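Local coordinates for protein vanadium-dependent haloperoxidase (Zobellia galactanivorans, PDB 4CIT) that probably catalyses the peroxide-dependent oxidation of halides, iodide in particular, with a bound vanadate as cofactor, at residues R64-Y68 / W166-Y172; A111-A115 / S152-L157. The contacts are given in a common frame with arbitrary orientation. Residues are numbered along the deposited sequence.

Contact 1 of 2, residues R64-Y68 / W166-Y172; sequences RIFAY and WMNKDNY
A buried salt bridge, with a tyrosine ring stacked on its guanidinium, joins helix 59-80 to the turn that follows helix 146-167. Residues 64-68 are helical throughout; Trp166 and Met167 end the second helix, and a type I beta turn runs from Met167 to Asp170. The closest CA atoms are those of Tyr68 and Met167, 7.1 Å apart. Arg64 extends with chi1 to chi3 all t, so that its NE donates to Asp170 OD2 at 2.8 Å and an angle of 169°, while Arg64 NH2 reaches Asp170 OD1 at 3.1 Å; a weak bond runs from Arg64 NH2 to Met167 O at 3.4 Å. The Arg64 guanidinium lies flat on the Tyr172 ring, centres 4.1 Å apart and planes at 10°, a cation-pi stack. Asp170, with chi1 p, also takes a hydrogen bond on OD2 from Tyr68 OH at 2.9 Å, and its OD1 accepts from Tyr172 N at 3.0 Å, closing an Asx turn. The Tyr68 ring, with chi1 m, points its edge at the six-membered ring of Trp166, a T-shaped pair with centroids 5.0 Å apart and planes at 79°. Over a face of Tyr68, Met167 CG lies 3.7 Å from the ring centroid in a CH-pi contact, and Met167 SD is 4.3 Å from that centroid, an oblique Met-aromatic contact. Trp166 NE1 bonds to Asn92 O, and Arg210 makes a cation-pi contact with Trp166. With one carboxylate serving an arginine, a tyrosine and the backbone N two residues on, the arrangement is that of an Asx turn joined by a salt bridge to a neighbouring helix.

Contact 2 of 2, residues A111-A115 / S152-L157; sequences AAVVA and SKAYGL
Helices 108-123 and 146-167 cross closely here, the axes of 111-115 and 152-157 approaching to 7.5 Å at a signed angle of -48°. Both segments are regular helix, and no hydrogen bond links them. Ser152 meets the first helix through its backbone, with Ser152 O 3.4 Å from Ala111 CB; its OG bonds instead to Leu148 O and Asn107 N. One residue on, Lys153 directs its CA-to-CB bond away, yet Lys153 O lies 3.7 Å from Val114 CG1 and Lys153 CG 4.2 Å from that same methyl. Tyr155, with chi1 t, brings CD2 to 4.0 Å from Ala111 CB and sends its hydroxyl to Pro98 O. Gly156 sits at the point of closest approach: its CA is 4.1 Å from Ala111 CA and 3.4 Å from Ala111 O, and an ideal CB would fall 2.5 Å from Ala111 O and 2.8 Å from Val114 CG1, both clashes. Gly156 O in turn lies 3.5 Å from Ala115 CB. Leu157, chi1 m and chi2 t, finishes the interface with CD2 3.8 Å from Val114 CG1. Small residues at the crossing let the backbones approach closely, as in tightly packed helix pairs with glycine or alanine at the contact point, here within the largely helical fold of this haloperoxidase.

How the contacts relate
After helix 38-55 the chain enters helix 59-80, which supplies residues 64-68, and then helix 108-123, which supplies 111-115. After helix 128-144 it reaches helix 146-167, where 152-157 pack back on 111-115: contact 2 closes a span of 36 intervening residues, 31 of them helical. The last residues of that helix and the turn after it, 166-172, return to 64-68, so contact 1 closes the wider span of 97 residues and encloses contact 2. The centres lie 19 Å apart and the contacts do not touch, their nearest atoms being about 7 Å apart. Helix 146-167 is thus tied to two earlier helices at separate points along its length.

Contact 1 of 2, residues R64-Y68 / W166-Y172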
ATOM      1  N   ARG A  64       1.103  -5.585   3.474  1.00 11.36           N
ATOM      2  CA  ARG A  64       1.119  -7.042   3.507  1.00 11.94           C
ATOM      3  C   ARG A  64      -0.363  -7.556   3.639  1.00 11.62           C
ATOM      4  O   ARG A  64      -0.792  -8.531   3.039  1.00 11.05           O
ATOM      5  CB  ARG A  64       1.978  -7.496   4.677  1.00 13.35           C
ATOM      6  CG  ARG A  64       2.024  -8.993   4.917  1.00 14.30           C
ATOM      7  CD  ARG A  64       3.042  -9.398   6.024  1.00 12.77           C
ATOM      8  NE  ARG A  64       3.065 -10.837   6.193  1.00 13.05           N
ATOM      9  CZ  ARG A  64       2.313 -11.578   6.955  1.00 13.73           C
ATOM     10  NH1 ARG A  64       1.359 -11.051   7.728  1.00 15.37           N
ATOM     11  NH2 ARG A  64       2.529 -12.861   6.953  1.00 15.03           N
ATOM     12  N   ILE A  65      -1.144  -6.868   4.453  1.00 11.14           N
ATOM     13  CA  ILE A  65      -2.604  -7.146   4.666  1.00 12.04           C
ATOM     14  C   ILE A  65      -3.419  -7.020   3.371  1.00 11.10           C
ATOM     15  O   ILE A  65      -4.292  -7.813   3.120  1.00 10.92           O
ATOM     16  CB  ILE A  65      -3.141  -6.227   5.767  1.00 13.06           C
ATOM     17  CG1 ILE A  65      -2.453  -6.615   7.102  1.00 15.68           C
ATOM     18  CG2 ILE A  65      -4.647  -6.440   5.915  1.00 13.43           C
ATOM     19  CD1 ILE A  65      -2.730  -5.652   8.235  1.00 19.51           C
ATOM     20  N   PHE A  66      -3.109  -6.042   2.508  1.00 10.66           N
ATOM     21  CA  PHE A  66      -3.773  -5.892   1.221  1.00 10.62           C
ATOM     22  C   PHE A  66      -3.352  -6.947   0.207  1.00 10.28           C
ATOM     23  O   PHE A  66      -4.195  -7.433  -0.512  1.00 10.93           O
ATOM     24  CB  PHE A  66      -3.501  -4.506   0.619  1.00 10.83           C
ATOM     25  CG  PHE A  66      -4.249  -3.419   1.301  1.00 11.02           C
ATOM     26  CD1 PHE A  66      -5.608  -3.460   1.401  1.00 12.17           C
ATOM     27  CD2 PHE A  66      -3.580  -2.309   1.759  1.00 11.59           C
ATOM     28  CE1 PHE A  66      -6.289  -2.431   2.013  1.00 11.46           C
ATOM     29  CE2 PHE A  66      -4.231  -1.294   2.419  1.00 12.24           C
ATOM     30  CZ  PHE A  66      -5.604  -1.357   2.549  1.00 11.84           C
ATOM     31  N   ALA A  67      -2.079  -7.333   0.176  1.00  9.29           N
ATOM     32  CA  ALA A  67      -1.588  -8.171  -0.893  1.00  9.10           C
ATOM     33  C   ALA A  67      -2.009  -9.622  -0.910  1.00  9.00           C
ATOM     34  O   ALA A  67      -2.475 -10.109  -1.936  1.00 10.81           O
ATOM     35  CB  ALA A  67      -0.075  -8.135  -0.954  1.00 10.15           C
ATOM     36  N   TYR A  68      -1.860 -10.311   0.217  1.00  9.07           N
ATOM     37  CA  TYR A  68      -2.133 -11.716   0.266  1.00  8.82           C
ATOM     38  C   TYR A  68      -3.605 -12.101  -0.077  1.00  9.45           C
ATOM     39  O   TYR A  68      -3.835 -13.051  -0.824  1.00  8.46           O
ATOM     40  CB  TYR A  68      -1.746 -12.351   1.589  1.00  9.29           C
ATOM     41  CG  TYR A  68      -0.256 -12.591   1.667  1.00  9.37           C
ATOM     42  CD1 TYR A  68       0.366 -13.615   0.907  1.00  9.28           C
ATOM     43  CD2 TYR A  68       0.505 -11.858   2.515  1.00 10.36           C
ATOM     44  CE1 TYR A  68       1.747 -13.867   1.011  1.00 10.79           C
ATOM     45  CE2 TYR A  68       1.897 -12.052   2.602  1.00 12.56           C
ATOM     46  CZ  TYR A  68       2.510 -13.066   1.877  1.00 12.69           C
ATOM     47  OH  TYR A  68       3.838 -13.281   2.009  1.00 13.44           O
ATOM     48  N   TRP A 166       1.596 -20.487   2.475  1.00 12.52           N
ATOM     49  CA  TRP A 166       2.661 -19.735   1.809  1.00 11.42           C
ATOM     50  C   TRP A 166       2.889 -18.412   2.562  1.00 11.51           C
ATOM     51  O   TRP A 166       4.083 -18.057   2.797  1.00 10.78           O
ATOM     52  CB  TRP A 166       2.237 -19.457   0.381  1.00 11.30           C
ATOM     53  CG  TRP A 166       3.056 -18.479  -0.369  1.00  9.55           C
ATOM     54  CD1 TRP A 166       4.362 -18.591  -0.736  1.00  9.79           C
ATOM     55  CD2 TRP A 166       2.530 -17.361  -1.018  1.00 10.19           C
ATOM     56  NE1 TRP A 166       4.709 -17.542  -1.513  1.00  9.78           N
ATOM     57  CE2 TRP A 166       3.603 -16.752  -1.715  1.00 10.12           C
ATOM     58  CE3 TRP A 166       1.235 -16.802  -1.061  1.00  9.61           C
ATOM     59  CZ2 TRP A 166       3.454 -15.630  -2.460  1.00  9.68           C
ATOM     60  CZ3 TRP A 166       1.086 -15.639  -1.807  1.00 11.06           C
ATOM     61  CH2 TRP A 166       2.202 -15.115  -2.565  1.00 10.12           C
ATOM     62  N   MET A 167       1.814 -17.712   2.942  1.00 10.59           N
ATOM     63  CA  MET A 167       1.963 -16.395   3.620  1.00 12.58           C
ATOM     64  C   MET A 167       2.667 -16.576   4.969  1.00 12.97           C
ATOM     65  O   MET A 167       3.458 -15.734   5.429  1.00 12.81           O
ATOM     66  CB  MET A 167       0.526 -15.874   3.845  1.00 12.99           C
ATOM     67  CG  MET A 167       0.226 -14.776   4.791  1.00 16.47           C
ATOM     68  SD  MET A 167      -1.633 -14.515   4.669  1.00 14.05           S
ATOM     69  CE  MET A 167      -2.212 -15.438   6.126  1.00 16.56           C
ATOM     70  N   ASN A 168       2.428 -17.713   5.610  1.00 12.88           N
ATOM     71  CA  ASN A 168       3.036 -17.996   6.876  1.00 16.01           C
ATOM     72  C   ASN A 168       4.513 -18.411   6.824  1.00 14.88           C
ATOM     73  O   ASN A 168       5.094 -18.683   7.885  1.00 17.38           O
ATOM     74  CB  ASN A 168       2.260 -19.060   7.676  1.00 16.83           C
ATOM     75  CG  ASN A 168       0.922 -18.520   8.233  1.00 21.93           C
ATOM     76  OD1 ASN A 168       0.720 -17.356   8.475  1.00 23.20           O
ATOM     77  ND2 ASN A 168       0.004 -19.402   8.397  1.00 24.39           N
ATOM     78  N   LYS A 169       5.111 -18.475   5.634  1.00 12.97           N
ATOM     79  CA  LYS A 169       6.506 -18.731   5.475  1.00 14.72           C
ATOM     80  C   LYS A 169       7.308 -17.461   5.047  1.00 13.56           C
ATOM     81  O   LYS A 169       8.425 -17.573   4.627  1.00 13.45           O
ATOM     82  CB  LYS A 169       6.676 -19.816   4.423  1.00 16.69           C
ATOM     83  CG  LYS A 169       6.196 -21.198   4.892  1.00 19.74           C
ATOM     84  CD  LYS A 169       6.316 -22.145   3.717  1.00 27.05           C
ATOM     85  CE  LYS A 169       5.616 -23.490   3.903  1.00 36.76           C
ATOM     86  NZ  LYS A 169       6.184 -24.121   5.145  1.00 43.29           N
ATOM     87  N   ASP A 170       6.715 -16.290   5.187  1.00 11.66           N
ATOM     88  CA  ASP A 170       7.303 -15.058   4.666  1.00 12.19           C
ATOM     89  C   ASP A 170       8.163 -14.276   5.688  1.00 11.60           C
ATOM     90  O   ASP A 170       8.616 -13.177   5.431  1.00 10.05           O
ATOM     91  CB  ASP A 170       6.227 -14.140   4.102  1.00 11.33           C
ATOM     92  CG  ASP A 170       5.453 -13.361   5.145  1.00 12.77           C
ATOM     93  OD1 ASP A 170       5.464 -13.655   6.351  1.00 12.54           O
ATOM     94  OD2 ASP A 170       4.734 -12.430   4.685  1.00 15.07           O
ATOM     95  N   ASN A 171       8.410 -14.856   6.836  1.00 10.25           N
ATOM     96  CA  ASN A 171       9.249 -14.237   7.879  1.00 11.52           C
ATOM     97  C   ASN A 171       8.639 -13.195   8.736  1.00 11.28           C
ATOM     98  O   ASN A 171       9.271 -12.687   9.694  1.00 13.29           O
ATOM     99  CB  ASN A 171      10.610 -13.770   7.357  1.00 13.35           C
ATOM    100  CG  ASN A 171      11.741 -13.978   8.394  1.00 16.52           C
ATOM    101  OD1 ASN A 171      11.805 -15.011   9.074  1.00 15.88           O
ATOM    102  ND2 ASN A 171      12.696 -13.094   8.395  1.00 16.49           N
ATOM    103  N   TYR A 172       7.369 -12.865   8.490  1.00 10.64           N
ATOM    104  CA  TYR A 172       6.710 -11.852   9.324  1.00 12.15           C
ATOM    105  C   TYR A 172       6.656 -12.360  10.769  1.00 12.00           C
ATOM    106  O   TYR A 172       6.907 -11.635  11.716  1.00 12.55           O
ATOM    107  CB  TYR A 172       5.295 -11.623   8.853  1.00 12.51           C
ATOM    108  CG  TYR A 172       4.474 -10.710   9.679  1.00 12.13           C
ATOM    109  CD1 TYR A 172       4.672  -9.343   9.588  1.00 13.19           C
ATOM    110  CD2 TYR A 172       3.472 -11.179  10.523  1.00 13.51           C
ATOM    111  CE1 TYR A 172       3.942  -8.457  10.335  1.00 14.07           C
ATOM    112  CE2 TYR A 172       2.681 -10.286  11.281  1.00 12.77           C
ATOM    113  CZ  TYR A 172       2.975  -8.926  11.218  1.00 15.38           C
ATOM    114  OH  TYR A 172       2.287  -7.989  11.925  1.00 15.41           O
TER

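Contact 2 of 2, residues A111-A115 / S152-L157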
ATOM      1  N   ALA A 111     -16.284 -17.853  -4.603  1.00  9.56           N
ATOM      2  CA  ALA A 111     -15.134 -18.475  -3.948  1.00  9.91           C
ATOM      3  C   ALA A 111     -14.011 -17.505  -3.723  1.00  8.25           C
ATOM      4  O   ALA A 111     -13.438 -17.473  -2.638  1.00  8.40           O
ATOM      5  CB  ALA A 111     -14.624 -19.671  -4.692  1.00 10.16           C
ATOM      6  N   ALA A 112     -13.787 -16.635  -4.716  1.00  9.22           N
ATOM      7  CA  ALA A 112     -12.703 -15.610  -4.639  1.00  9.23           C
ATOM      8  C   ALA A 112     -12.990 -14.636  -3.499  1.00 10.15           C
ATOM      9  O   ALA A 112     -12.044 -14.286  -2.776  1.00  9.70           O
ATOM     10  CB  ALA A 112     -12.562 -14.899  -5.959  1.00  9.97           C
ATOM     11  N   VAL A 113     -14.232 -14.145  -3.362  1.00  9.36           N
ATOM     12  CA  VAL A 113     -14.609 -13.246  -2.245  1.00 10.38           C
ATOM     13  C   VAL A 113     -14.452 -13.943  -0.892  1.00 10.14           C
ATOM     14  O   VAL A 113     -13.944 -13.366   0.057  1.00 10.18           O
ATOM     15  CB  VAL A 113     -15.985 -12.565  -2.387  1.00 11.13           C
ATOM     16  CG1 VAL A 113     -16.196 -11.662  -1.190  1.00 12.65           C
ATOM     17  CG2 VAL A 113     -15.981 -11.802  -3.733  1.00 13.90           C
ATOM     18  N   VAL A 114     -14.810 -15.193  -0.822  1.00  9.92           N
ATOM     19  CA  VAL A 114     -14.698 -15.967   0.415  1.00  9.31           C
ATOM     20  C   VAL A 114     -13.245 -16.074   0.803  1.00  9.39           C
ATOM     21  O   VAL A 114     -12.873 -15.845   1.948  1.00 10.14           O
ATOM     22  CB  VAL A 114     -15.301 -17.408   0.204  1.00  9.61           C
ATOM     23  CG1 VAL A 114     -14.814 -18.393   1.247  1.00 10.55           C
ATOM     24  CG2 VAL A 114     -16.829 -17.403   0.324  1.00  9.65           C
ATOM     25  N   ALA A 115     -12.390 -16.421  -0.177  1.00  8.16           N
ATOM     26  CA  ALA A 115     -10.903 -16.481   0.091  1.00  8.54           C
ATOM     27  C   ALA A 115     -10.348 -15.125   0.605  1.00  8.17           C
ATOM     28  O   ALA A 115      -9.558 -15.077   1.590  1.00  9.67           O
ATOM     29  CB  ALA A 115     -10.195 -16.968  -1.144  1.00  8.86           C
ATOM     30  N   SER A 152     -19.221 -23.482  -3.187  1.00 11.86           N
ATOM     31  CA  SER A 152     -18.354 -22.339  -3.522  1.00 11.41           C
ATOM     32  C   SER A 152     -17.495 -21.860  -2.336  1.00 12.68           C
ATOM     33  O   SER A 152     -16.237 -21.582  -2.453  1.00 11.08           O
ATOM     34  CB  SER A 152     -19.152 -21.196  -4.151  1.00 11.39           C
ATOM     35  OG  SER A 152     -19.898 -21.624  -5.242  1.00 11.67           O
ATOM     36  N   LYS A 153     -18.146 -21.733  -1.184  1.00 10.73           N
ATOM     37  CA  LYS A 153     -17.405 -21.420   0.051  1.00 11.37           C
ATOM     38  C   LYS A 153     -16.306 -22.390   0.386  1.00 11.65           C
ATOM     39  O   LYS A 153     -15.172 -22.032   0.771  1.00 11.35           O
ATOM     40  CB  LYS A 153     -18.389 -21.338   1.236  1.00 13.10           C
ATOM     41  CG  LYS A 153     -17.664 -21.151   2.564  1.00 15.30           C
ATOM     42  CD  LYS A 153     -18.594 -20.935   3.757  1.00 18.96           C
ATOM     43  CE  LYS A 153     -19.437 -22.083   4.054  1.00 24.60           C
ATOM     44  NZ  LYS A 153     -18.780 -22.695   5.247  1.00 31.61           N
ATOM     45  N   ALA A 154     -16.613 -23.696   0.225  1.00 12.24           N
ATOM     46  CA  ALA A 154     -15.655 -24.732   0.487  1.00 13.05           C
ATOM     47  C   ALA A 154     -14.406 -24.593  -0.377  1.00 11.74           C
ATOM     48  O   ALA A 154     -13.286 -24.793   0.118  1.00 11.73           O
ATOM     49  CB  ALA A 154     -16.291 -26.121   0.329  1.00 16.06           C
ATOM     50  N   TYR A 155     -14.562 -24.256  -1.635  1.00 11.67           N
ATOM     51  CA  TYR A 155     -13.421 -24.101  -2.548  1.00 11.67           C
ATOM     52  C   TYR A 155     -12.636 -22.848  -2.134  1.00 10.74           C
ATOM     53  O   TYR A 155     -11.398 -22.898  -2.108  1.00 10.56           O
ATOM     54  CB  TYR A 155     -13.843 -24.044  -3.982  1.00 11.13           C
ATOM     55  CG  TYR A 155     -12.708 -23.919  -4.963  1.00 11.12           C
ATOM     56  CD1 TYR A 155     -11.640 -24.757  -4.902  1.00 11.50           C
ATOM     57  CD2 TYR A 155     -12.684 -22.913  -5.862  1.00 10.54           C
ATOM     58  CE1 TYR A 155     -10.576 -24.593  -5.737  1.00 11.79           C
ATOM     59  CE2 TYR A 155     -11.600 -22.724  -6.715  1.00 10.75           C
ATOM     60  CZ  TYR A 155     -10.558 -23.528  -6.598  1.00 11.78           C
ATOM     61  OH  TYR A 155      -9.457 -23.425  -7.407  1.00 13.60           O
ATOM     62  N   GLY A 156     -13.332 -21.748  -1.922  1.00 11.18           N
ATOM     63  CA  GLY A 156     -12.675 -20.513  -1.428  1.00 10.14           C
ATOM     64  C   GLY A 156     -11.812 -20.712  -0.175  1.00  9.60           C
ATOM     65  O   GLY A 156     -10.686 -20.226  -0.086  1.00  9.09           O
ATOM     66  N   LEU A 157     -12.311 -21.492   0.779  1.00 10.58           N
ATOM     67  CA  LEU A 157     -11.602 -21.796   1.968  1.00 10.68           C
ATOM     68  C   LEU A 157     -10.427 -22.761   1.744  1.00 10.82           C
ATOM     69  O   LEU A 157      -9.370 -22.613   2.394  1.00 10.01           O
ATOM     70  CB  LEU A 157     -12.544 -22.276   3.062  1.00 11.17           C
ATOM     71  CG  LEU A 157     -13.629 -21.277   3.594  1.00 10.97           C
ATOM     72  CD1 LEU A 157     -14.461 -21.960   4.675  1.00 12.16           C
ATOM     73  CD2 LEU A 157     -13.034 -20.000   4.135  1.00 12.95           C
TER